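DPS family protein (Vibrio cholerae O1 biovar El Tor, PDB 3IQ1) probably binds and oxidises iron, as a twelve-subunit Dps-family assembly of ferritin-like four-helix bundles. Local coordinates at residues L23-A28 and L89-I94; A28-F33 and T61-K66; M35-Y40 and Q108-G113; D68-R73 and S137-D142. All coordinates share one frame; numbering follows the deposited sequence.

Interaction 1: L23-A28 and L89-I94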
# COMPACT_ATOMS: atom_id res chain seq x y z
N LEU B 23 -16.16 11.20 -34.29
CA LEU B 23 -15.74 11.13 -32.92
C LEU B 23 -16.26 12.32 -32.07
O LEU B 23 -16.57 12.17 -30.89
CB LEU B 23 -14.25 10.97 -32.78
CG LEU B 23 -13.65 9.60 -33.26
CD1 LEU B 23 -12.16 9.75 -33.43
CD2 LEU B 23 -13.99 8.46 -32.28
N ASN B 24 -16.27 13.50 -32.64
CA ASN B 24 -16.79 14.66 -31.97
C ASN B 24 -18.27 14.53 -31.73
O ASN B 24 -18.75 14.93 -30.65
CB ASN B 24 -16.52 15.94 -32.80
CG ASN B 24 -15.37 16.71 -32.31
OD1 ASN B 24 -14.56 17.25 -33.13
ND2 ASN B 24 -15.26 16.83 -31.00
N ASN B 25 -19.01 13.96 -32.68
CA ASN B 25 -20.47 13.73 -32.41
C ASN B 25 -20.65 12.72 -31.29
O ASN B 25 -21.51 12.82 -30.44
CB ASN B 25 -21.22 13.32 -33.67
CG ASN B 25 -21.37 14.46 -34.63
OD1 ASN B 25 -21.40 15.66 -34.24
ND2 ASN B 25 -21.54 14.11 -35.92
N LEU B 26 -19.78 11.72 -31.27
CA LEU B 26 -19.80 10.75 -30.18
C LEU B 26 -19.53 11.43 -28.83
O LEU B 26 -20.20 11.13 -27.85
CB LEU B 26 -18.81 9.64 -30.43
CG LEU B 26 -18.73 8.48 -29.40
CD1 LEU B 26 -19.99 7.67 -29.33
CD2 LEU B 26 -17.53 7.61 -29.74
N LEU B 27 -18.52 12.27 -28.79
CA LEU B 27 -18.13 13.02 -27.58
C LEU B 27 -19.30 13.85 -27.07
O LEU B 27 -19.56 13.87 -25.88
CB LEU B 27 -16.91 13.89 -27.91
CG LEU B 27 -16.45 14.84 -26.82
CD1 LEU B 27 -16.09 14.09 -25.55
CD2 LEU B 27 -15.28 15.66 -27.31
N ALA B 28 -20.02 14.51 -27.98
CA ALA B 28 -21.24 15.24 -27.60
C ALA B 28 -22.27 14.38 -26.89
O ALA B 28 -22.83 14.79 -25.87
CB ALA B 28 -21.86 15.89 -28.83
N LEU B 89 -24.73 20.46 -26.94
CA LEU B 89 -26.18 20.45 -27.09
C LEU B 89 -26.63 20.53 -28.56
O LEU B 89 -27.67 19.96 -28.91
CB LEU B 89 -26.79 21.59 -26.31
CG LEU B 89 -26.79 21.41 -24.80
CD1 LEU B 89 -27.28 22.69 -24.14
CD2 LEU B 89 -27.62 20.22 -24.35
N LYS B 90 -25.87 21.24 -29.39
CA LYS B 90 -26.15 21.30 -30.82
C LYS B 90 -25.96 19.97 -31.51
O LYS B 90 -26.71 19.63 -32.42
CB LYS B 90 -25.30 22.36 -31.49
CG LYS B 90 -25.67 22.67 -32.90
CD LYS B 90 -24.94 23.91 -33.39
CE LYS B 90 -24.92 24.00 -34.93
NZ LYS B 90 -24.34 25.32 -35.37
N ALA B 91 -24.95 19.23 -31.10
CA ALA B 91 -24.53 17.98 -31.80
C ALA B 91 -25.13 16.70 -31.27
O ALA B 91 -25.19 15.72 -32.02
CB ALA B 91 -22.99 17.84 -31.76
N ALA B 92 -25.54 16.64 -30.01
CA ALA B 92 -25.93 15.37 -29.39
C ALA B 92 -27.28 14.87 -29.87
O ALA B 92 -28.19 15.67 -30.14
CB ALA B 92 -25.99 15.53 -27.91
N GLN B 93 -27.40 13.55 -29.98
CA GLN B 93 -28.66 12.85 -30.17
C GLN B 93 -29.28 12.51 -28.83
O GLN B 93 -30.45 12.60 -28.67
CB GLN B 93 -28.52 11.57 -31.03
CG GLN B 93 -29.93 10.95 -31.28
CD GLN B 93 -30.01 9.50 -31.80
OE1 GLN B 93 -29.04 8.92 -32.16
NE2 GLN B 93 -31.19 8.97 -31.83
N ILE B 94 -28.47 12.12 -27.87
CA ILE B 94 -29.00 11.85 -26.53
C ILE B 94 -29.59 13.15 -25.95
O ILE B 94 -28.95 14.21 -26.03
CB ILE B 94 -27.91 11.29 -25.59
CG1 ILE B 94 -27.46 9.92 -26.08
CG2 ILE B 94 -28.43 11.18 -24.15
CD1 ILE B 94 -26.33 9.24 -25.25
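The backbones come very close here: Ala28 and Ala92 have their CA atoms 5.0 Å apart, and one turn earlier on helix 13-43 the CA of Asn25 lies 5.9 Å from that of Ala91. At the Ala28-Ala92 approach the side chains are single methyls. The methyl of Ala28 points at the end of helix 85-91 and its CB touches the CB of Ala91 at 3.7 Å, methyl against methyl. The CB of Ala92 settles beside the backbone of helix 13-43, 3.8 Å from the carbonyl oxygen of Ala28, and its distance to the Ala28 CB is 4.2 Å.

Helix 85-91 is the short extra helix in the long connection between helices 49-76 and 103-131, a hallmark of Dps proteins within the ferritin-like four-helix bundle. It ends just at this contact: the helix gives out at Ala91, Ala92 already has an extended psi of 145°, and from there the chain runs along helix 13-43, where Ala92 also packs on Asn29 and Val32.

Asn25 reaches the contact from its flank. With its CG beside the backbone N (chi1 -72°), the side chain brings OD1 to 3.7 Å from the CB of Ala91, a van der Waals touch and no hydrogen bond. On the far side of the short helix, Leu89 turns away from helix 13-43 and packs on Phe85 of the second subunit.

Interaction 2: A28-F33 and T61-K66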
# COMPACT_ATOMS: atom_id res chain seq x y z
N ALA B 28 -20.02 14.51 -27.98
CA ALA B 28 -21.24 15.24 -27.60
C ALA B 28 -22.27 14.38 -26.89
O ALA B 28 -22.83 14.79 -25.87
CB ALA B 28 -21.86 15.89 -28.83
N ASN B 29 -22.50 13.18 -27.44
CA ASN B 29 -23.39 12.25 -26.81
C ASN B 29 -22.88 11.84 -25.44
O ASN B 29 -23.66 11.76 -24.50
CB ASN B 29 -23.61 11.05 -27.71
CG ASN B 29 -24.59 11.36 -28.86
OD1 ASN B 29 -24.30 11.01 -30.04
ND2 ASN B 29 -25.69 11.94 -28.57
N TYR B 30 -21.60 11.51 -25.34
CA TYR B 30 -21.04 11.19 -24.03
C TYR B 30 -21.26 12.25 -23.00
O TYR B 30 -21.52 11.95 -21.82
CB TYR B 30 -19.55 10.86 -24.09
CG TYR B 30 -19.17 9.44 -24.32
CD1 TYR B 30 -19.01 8.91 -25.59
CD2 TYR B 30 -18.97 8.59 -23.27
CE1 TYR B 30 -18.66 7.61 -25.80
CE2 TYR B 30 -18.59 7.25 -23.49
CZ TYR B 30 -18.46 6.78 -24.73
OH TYR B 30 -18.12 5.44 -24.90
N GLN B 31 -21.10 13.49 -23.39
CA GLN B 31 -21.09 14.61 -22.46
C GLN B 31 -22.52 14.80 -21.91
O GLN B 31 -22.71 14.91 -20.69
CB GLN B 31 -20.52 15.86 -23.14
CG GLN B 31 -19.00 15.82 -23.28
CD GLN B 31 -18.24 16.18 -22.02
OE1 GLN B 31 -18.64 15.79 -20.91
NE2 GLN B 31 -17.08 16.84 -22.18
N VAL B 32 -23.52 14.82 -22.81
CA VAL B 32 -24.91 14.89 -22.36
C VAL B 32 -25.29 13.69 -21.51
O VAL B 32 -25.93 13.84 -20.45
CB VAL B 32 -25.88 15.07 -23.53
CG1 VAL B 32 -27.37 15.10 -23.04
CG2 VAL B 32 -25.59 16.39 -24.29
N PHE B 33 -24.83 12.51 -21.88
CA PHE B 33 -25.14 11.32 -21.13
C PHE B 33 -24.50 11.35 -19.73
O PHE B 33 -25.12 10.92 -18.74
CB PHE B 33 -24.64 10.14 -21.95
CG PHE B 33 -25.10 8.77 -21.47
CD1 PHE B 33 -26.44 8.47 -21.24
CD2 PHE B 33 -24.19 7.75 -21.41
CE1 PHE B 33 -26.86 7.21 -20.89
CE2 PHE B 33 -24.60 6.45 -21.04
CZ PHE B 33 -25.95 6.18 -20.79
N THR B 61 -18.16 7.82 -13.56
CA THR B 61 -16.71 7.83 -13.40
C THR B 61 -16.07 7.16 -14.63
O THR B 61 -15.06 7.66 -15.16
CB THR B 61 -16.32 7.17 -12.08
OG1 THR B 61 -16.85 7.96 -11.01
CG2 THR B 61 -14.83 7.12 -11.94
N ASP B 62 -16.62 6.03 -15.03
CA ASP B 62 -16.14 5.27 -16.20
C ASP B 62 -16.42 6.11 -17.49
O ASP B 62 -15.57 6.21 -18.37
CB ASP B 62 -16.80 3.89 -16.24
CG ASP B 62 -16.21 2.90 -15.20
OD1 ASP B 62 -15.04 3.12 -14.74
OD2 ASP B 62 -16.87 1.88 -14.85
N LEU B 63 -17.57 6.79 -17.57
CA LEU B 63 -17.84 7.67 -18.73
C LEU B 63 -16.83 8.80 -18.84
O LEU B 63 -16.41 9.16 -19.94
CB LEU B 63 -19.26 8.25 -18.66
CG LEU B 63 -20.51 7.36 -18.83
CD1 LEU B 63 -21.82 8.13 -18.60
CD2 LEU B 63 -20.49 6.70 -20.25
N GLN B 64 -16.42 9.34 -17.68
CA GLN B 64 -15.50 10.46 -17.64
C GLN B 64 -14.15 10.01 -18.18
O GLN B 64 -13.54 10.75 -18.97
CB GLN B 64 -15.34 11.01 -16.23
CG GLN B 64 -14.39 12.19 -16.24
CD GLN B 64 -15.14 13.49 -16.29
OE1 GLN B 64 -16.11 13.66 -17.02
NE2 GLN B 64 -14.71 14.43 -15.45
N LEU B 65 -13.73 8.80 -17.82
CA LEU B 65 -12.48 8.24 -18.37
C LEU B 65 -12.55 8.20 -19.91
O LEU B 65 -11.60 8.56 -20.60
CB LEU B 65 -12.17 6.81 -17.83
CG LEU B 65 -11.83 6.72 -16.32
CD1 LEU B 65 -11.69 5.29 -15.80
CD2 LEU B 65 -10.57 7.47 -16.06
N LYS B 66 -13.69 7.77 -20.42
CA LYS B 66 -13.89 7.63 -21.88
C LYS B 66 -13.93 8.95 -22.57
O LYS B 66 -13.38 9.08 -23.65
CB LYS B 66 -15.12 6.79 -22.17
CG LYS B 66 -14.89 5.29 -21.81
CD LYS B 66 -16.01 4.34 -22.21
CE LYS B 66 -15.70 2.87 -22.01
NZ LYS B 66 -15.68 2.47 -20.54
O HOH W 1 -16.59 15.51 -18.67
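This is a buried, mainly apolar helix-helix contact in which Tyr30 and Phe33 receive Leu63, close to the centre of the chain, between the first two long helices of the ferritin-like four-helix bundle. Helices 13-43 and 49-76 run nearly antiparallel, their local axes at 154° and 10.1 Å apart at closest approach. Leu63 divides its two methyls between the rings: CD1 meets CD2 of Phe33 at 3.7 Å, while CD2 lies 3.8 Å from CE2 of Tyr30. Phe33 can share the leucine because its CG stands anti to the backbone N (chi1 -169°), which carries the ring toward helix 49-76; there its side chain crosses that of Leu63 at about a right angle.

Lys66 meets the same CE2 of Tyr30 with its CB, at 3.7 Å. The Tyr30 hydroxyl is hydrogen-bonded to Gln121 and Gln147, and so links this pair of helices to helices 103-131 and 134-158. The lysine ammonium makes a salt bridge with Glu146. The lysine touches the phenol with its methylenes and not with NZ: CD of Lys66 rests 3.6 Å from OH of Tyr30, just before the chain bends at chi4 (72°) to lead NZ away.

Interaction 3: M35-Y40 and Q108-G113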
# COMPACT_ATOMS: atom_id res chain seq x y z
N MSE B 35 -23.84 13.96 -18.01
CA MSE B 35 -24.58 14.95 -17.26
C MSE B 35 -25.86 14.30 -16.75
O MSE B 35 -26.22 14.46 -15.57
CB MSE B 35 -24.88 16.22 -18.08
CG MSE B 35 -25.50 17.37 -17.33
SE MSE B 35 -24.16 18.05 -16.06
CE MSE B 35 -24.99 17.45 -14.55
N ASN B 36 -26.57 13.59 -17.63
CA ASN B 36 -27.77 12.88 -17.19
C ASN B 36 -27.51 11.91 -16.04
O ASN B 36 -28.30 11.81 -15.09
CB ASN B 36 -28.42 12.10 -18.35
CG ASN B 36 -29.02 12.99 -19.43
OD1 ASN B 36 -29.19 14.18 -19.24
ND2 ASN B 36 -29.30 12.40 -20.61
N THR B 37 -26.38 11.19 -16.11
CA THR B 37 -26.00 10.21 -15.12
C THR B 37 -25.62 10.87 -13.79
O THR B 37 -25.93 10.32 -12.71
CB THR B 37 -24.87 9.30 -15.64
OG1 THR B 37 -25.27 8.78 -16.90
CG2 THR B 37 -24.58 8.14 -14.67
N ARG B 38 -24.99 12.06 -13.85
CA ARG B 38 -24.75 12.82 -12.65
C ARG B 38 -26.09 13.16 -11.99
O ARG B 38 -26.24 13.02 -10.76
CB ARG B 38 -23.95 14.07 -12.96
CG ARG B 38 -22.53 13.75 -13.35
CD ARG B 38 -21.68 13.65 -12.18
NE ARG B 38 -21.11 14.95 -11.79
CZ ARG B 38 -20.30 15.09 -10.77
NH1 ARG B 38 -20.01 14.05 -10.02
NH2 ARG B 38 -19.73 16.27 -10.47
N GLY B 39 -27.08 13.58 -12.79
CA GLY B 39 -28.41 13.85 -12.28
C GLY B 39 -29.02 12.59 -11.64
O GLY B 39 -29.66 12.64 -10.60
N TYR B 40 -28.86 11.46 -12.30
CA TYR B 40 -29.42 10.23 -11.75
C TYR B 40 -28.87 9.94 -10.35
O TYR B 40 -29.62 9.51 -9.44
CB TYR B 40 -29.16 9.03 -12.66
CG TYR B 40 -29.68 9.10 -14.10
CD1 TYR B 40 -30.72 9.91 -14.47
CD2 TYR B 40 -29.14 8.26 -15.07
CE1 TYR B 40 -31.19 9.92 -15.80
CE2 TYR B 40 -29.58 8.24 -16.35
CZ TYR B 40 -30.62 9.07 -16.76
OH TYR B 40 -31.09 9.07 -18.05
N GLN B 108 -33.34 2.70 -17.09
CA GLN B 108 -33.77 2.65 -18.51
C GLN B 108 -33.12 3.73 -19.35
O GLN B 108 -32.76 3.51 -20.52
CB GLN B 108 -35.29 2.77 -18.60
CG GLN B 108 -35.84 2.46 -20.00
CD GLN B 108 -35.52 1.04 -20.47
OE1 GLN B 108 -35.80 0.06 -19.77
NE2 GLN B 108 -34.91 0.92 -21.65
N GLY B 109 -32.96 4.91 -18.76
CA GLY B 109 -32.23 6.04 -19.41
C GLY B 109 -30.83 5.62 -19.81
O GLY B 109 -30.37 5.87 -20.92
N LEU B 110 -30.19 4.91 -18.91
CA LEU B 110 -28.83 4.42 -19.16
C LEU B 110 -28.86 3.43 -20.29
O LEU B 110 -28.03 3.52 -21.22
CB LEU B 110 -28.24 3.80 -17.89
CG LEU B 110 -27.84 4.81 -16.79
CD1 LEU B 110 -27.23 4.02 -15.64
CD2 LEU B 110 -26.79 5.84 -17.27
N VAL B 111 -29.77 2.45 -20.25
CA VAL B 111 -29.85 1.46 -21.32
C VAL B 111 -30.01 2.16 -22.68
O VAL B 111 -29.34 1.83 -23.68
CB VAL B 111 -30.96 0.46 -21.06
CG1 VAL B 111 -31.29 -0.41 -22.33
CG2 VAL B 111 -30.56 -0.47 -19.90
N ASP B 112 -30.94 3.09 -22.74
CA ASP B 112 -31.24 3.73 -24.01
C ASP B 112 -30.06 4.57 -24.53
O ASP B 112 -29.78 4.55 -25.74
CB ASP B 112 -32.48 4.57 -23.84
CG ASP B 112 -33.74 3.71 -23.59
OD1 ASP B 112 -33.76 2.51 -23.97
OD2 ASP B 112 -34.75 4.24 -23.11
N GLY B 113 -29.39 5.26 -23.62
CA GLY B 113 -28.22 6.09 -23.95
C GLY B 113 -27.07 5.21 -24.44
O GLY B 113 -26.43 5.48 -25.47
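Tyr40 lays the edge of its ring against Leu110, the CD2 methyl lying near the ring plane and 3.8 Å from CE2. The two side chains lie alongside, pointing opposite ways; CG of Leu110 is 3.9 Å from CE2 of Tyr40, and the tyrosine runs on beyond it to the backbone of the opposite helix. There the phenol oxygen OH reaches 3.5 Å from CA of Gly109; glycine has no side chain in the way, and the hydroxyl can sit directly against the main chain. The oxygen itself is hydrogen-bonded to His97 ND1 in the loop before helix 103-131, and the His97 ring also meets the tyrosine ring with their planes steeply inclined.

The contact joins helices 13-43 and 103-131, two of the four long helices of the ferritin-like bundle, antiparallel at 166° with local axes 10.8 Å apart. Leu110 lies between them in the interior, flanked as well by Phe33 and by Phe56 and Ile59 of helix 49-76.

Its CD2 is shared with Thr37, one turn before Tyr40: the methyl comes from across, at about a right angle, to 3.3 Å from OG1. That oxygen stands beside its own backbone N (chi1 -52°) and hydrogen-bonds to the carbonyl of Phe33, a turn back in the helix, so a buried hydroxyl is satisfied locally while facing an apolar neighbour. Above one face of the Tyr40 ring, toward its rim, lies the carbonyl oxygen of Asn36, 3.1 Å from the ring plane.

Interaction 4: D68-R73 and S137-D142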
# COMPACT_ATOMS: atom_id res chain seq x y z
N ASP B 68 -12.36 11.61 -21.63
CA ASP B 68 -10.95 12.07 -21.64
C ASP B 68 -10.21 11.45 -22.85
O ASP B 68 -9.57 12.15 -23.64
CB ASP B 68 -10.24 11.63 -20.35
CG ASP B 68 -10.87 12.19 -19.05
OD1 ASP B 68 -11.72 13.09 -19.15
OD2 ASP B 68 -10.47 11.75 -17.91
N GLU B 69 -10.35 10.14 -22.99
CA GLU B 69 -9.65 9.37 -24.02
C GLU B 69 -10.15 9.72 -25.42
O GLU B 69 -9.42 9.73 -26.37
CB GLU B 69 -9.64 7.84 -23.74
CG GLU B 69 -8.53 7.00 -24.49
CD GLU B 69 -8.32 5.54 -23.98
OE1 GLU B 69 -7.44 4.83 -24.52
OE2 GLU B 69 -9.00 5.11 -23.04
N LEU B 70 -11.44 10.01 -25.52
CA LEU B 70 -12.02 10.39 -26.78
C LEU B 70 -11.57 11.77 -27.26
O LEU B 70 -11.16 11.93 -28.41
CB LEU B 70 -13.54 10.30 -26.63
CG LEU B 70 -14.46 10.50 -27.74
CD1 LEU B 70 -14.05 9.61 -28.96
CD2 LEU B 70 -15.89 10.11 -27.22
N ALA B 71 -11.58 12.77 -26.37
CA ALA B 71 -11.06 14.08 -26.74
C ALA B 71 -9.58 13.98 -27.15
O ALA B 71 -9.20 14.61 -28.14
CB ALA B 71 -11.19 15.08 -25.56
N GLU B 72 -8.81 13.17 -26.44
CA GLU B 72 -7.37 12.97 -26.76
C GLU B 72 -7.21 12.29 -28.14
O GLU B 72 -6.29 12.62 -28.89
CB GLU B 72 -6.68 12.13 -25.73
CG GLU B 72 -6.51 12.75 -24.44
CD GLU B 72 -5.65 11.89 -23.55
OE1 GLU B 72 -5.66 10.61 -23.67
OE2 GLU B 72 -4.99 12.53 -22.73
N ARG B 73 -8.08 11.35 -28.47
CA ARG B 73 -8.03 10.71 -29.81
C ARG B 73 -8.29 11.74 -30.91
O ARG B 73 -7.65 11.74 -31.92
CB ARG B 73 -9.01 9.53 -29.93
CG ARG B 73 -8.87 8.71 -31.18
CD ARG B 73 -7.51 8.00 -31.31
NE ARG B 73 -7.24 7.58 -32.66
CZ ARG B 73 -6.04 7.25 -33.11
NH1 ARG B 73 -5.02 7.19 -32.25
NH2 ARG B 73 -5.85 6.91 -34.37
N SER B 137 -9.88 2.44 -34.37
CA SER B 137 -10.57 1.15 -34.27
C SER B 137 -10.44 0.53 -32.89
O SER B 137 -11.41 0.04 -32.32
CB SER B 137 -10.00 0.16 -35.30
OG SER B 137 -10.45 0.51 -36.59
N ALA B 138 -9.22 0.52 -32.38
CA ALA B 138 -8.89 -0.12 -31.13
C ALA B 138 -9.66 0.55 -30.01
O ALA B 138 -10.09 -0.08 -29.10
CB ALA B 138 -7.37 -0.05 -30.86
N LEU B 139 -9.76 1.88 -30.04
CA LEU B 139 -10.53 2.60 -29.02
C LEU B 139 -12.00 2.21 -29.04
O LEU B 139 -12.60 1.94 -28.01
CB LEU B 139 -10.41 4.11 -29.22
CG LEU B 139 -10.94 5.01 -28.11
CD1 LEU B 139 -10.14 4.72 -26.81
CD2 LEU B 139 -10.89 6.53 -28.39
N MSE B 140 -12.58 2.17 -30.23
CA MSE B 140 -13.99 1.79 -30.37
C MSE B 140 -14.21 0.37 -29.87
O MSE B 140 -15.21 0.09 -29.21
CB MSE B 140 -14.49 1.95 -31.80
CG MSE B 140 -14.52 3.35 -32.33
SE MSE B 140 -15.50 4.67 -31.39
CE MSE B 140 -14.06 5.22 -30.20
N SER B 141 -13.26 -0.53 -30.17
CA SER B 141 -13.35 -1.90 -29.74
C SER B 141 -13.44 -2.02 -28.22
O SER B 141 -14.29 -2.74 -27.67
CB SER B 141 -12.18 -2.69 -30.28
OG SER B 141 -12.12 -4.02 -29.77
N ASP B 142 -12.56 -1.29 -27.56
CA ASP B 142 -12.56 -1.24 -26.10
C ASP B 142 -13.92 -0.75 -25.59
O ASP B 142 -14.49 -1.33 -24.67
CB ASP B 142 -11.48 -0.32 -25.57
CG ASP B 142 -10.08 -0.89 -25.70
OD1 ASP B 142 -9.92 -2.09 -26.01
OD2 ASP B 142 -9.15 -0.16 -25.42
O HOH W 2 -9.71 2.03 -23.49
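Leu70 and Leu139 mark the nearest backbone approach, 8.2 Å between CA atoms, where helices 49-76 and 134-158 of the bundle run antiparallel at 165° with local axes 11.5 Å apart. Leu139 carries the contact from helix 134-158. CG anti to the backbone N (chi1 -169°) extends its side chain toward helix 49-76, and the two methyls take different partners. CD1 of Leu139 rests against the carboxylate end of Glu69, 3.5 Å from CD of Glu69. CD2 of Leu139 lodges by the stem of Arg73, 3.9 Å from CB of Arg73, and more loosely against Leu70.

The charged ends find partners beyond the two segments. Arg73 makes salt bridges to Asp133 and to Glu148 of the third subunit, and hydrogen-bonds through NE to Thr136. Between the two acids a water donates to OE2 of Glu69 at 3.2 Å and to OD2 of Asp142 at 3.0 Å. Glu69 OE1 and Asp142 OD2 are 5.4 Å apart, like charges close together. Arg145 of the third subunit, salt-bridged to Asp142 and only weakly paired with Glu69, probably eases their repulsion along with the water, so this edge of the contact may depend in part on the neighbouring subunit.

In the fold
Interactions 1, 2 and 3 follow one another along helix 13-43, and interaction 1 shares Ala28 with interaction 2. Phe33 joins interactions 2 and 3, whose centres are 10 Å apart: its CZ lies 3.4 Å from the carbonyl oxygen of Leu110. Interaction 4 meets interaction 2 through Leu70, whose CD2 is 3.7 Å from CD1 of Tyr30, and interaction 1 through Leu23, whose CD2 is 3.5 Å from Leu70 CD1. Interactions 3 and 4 lie on opposite sides of the chain's centre, about 12 Å apart at their nearest atoms. Subunits meet here too: Asp68 of 68-73 and Arg38 of 35-40 each form a salt bridge with the other's counterpart in the second subunit.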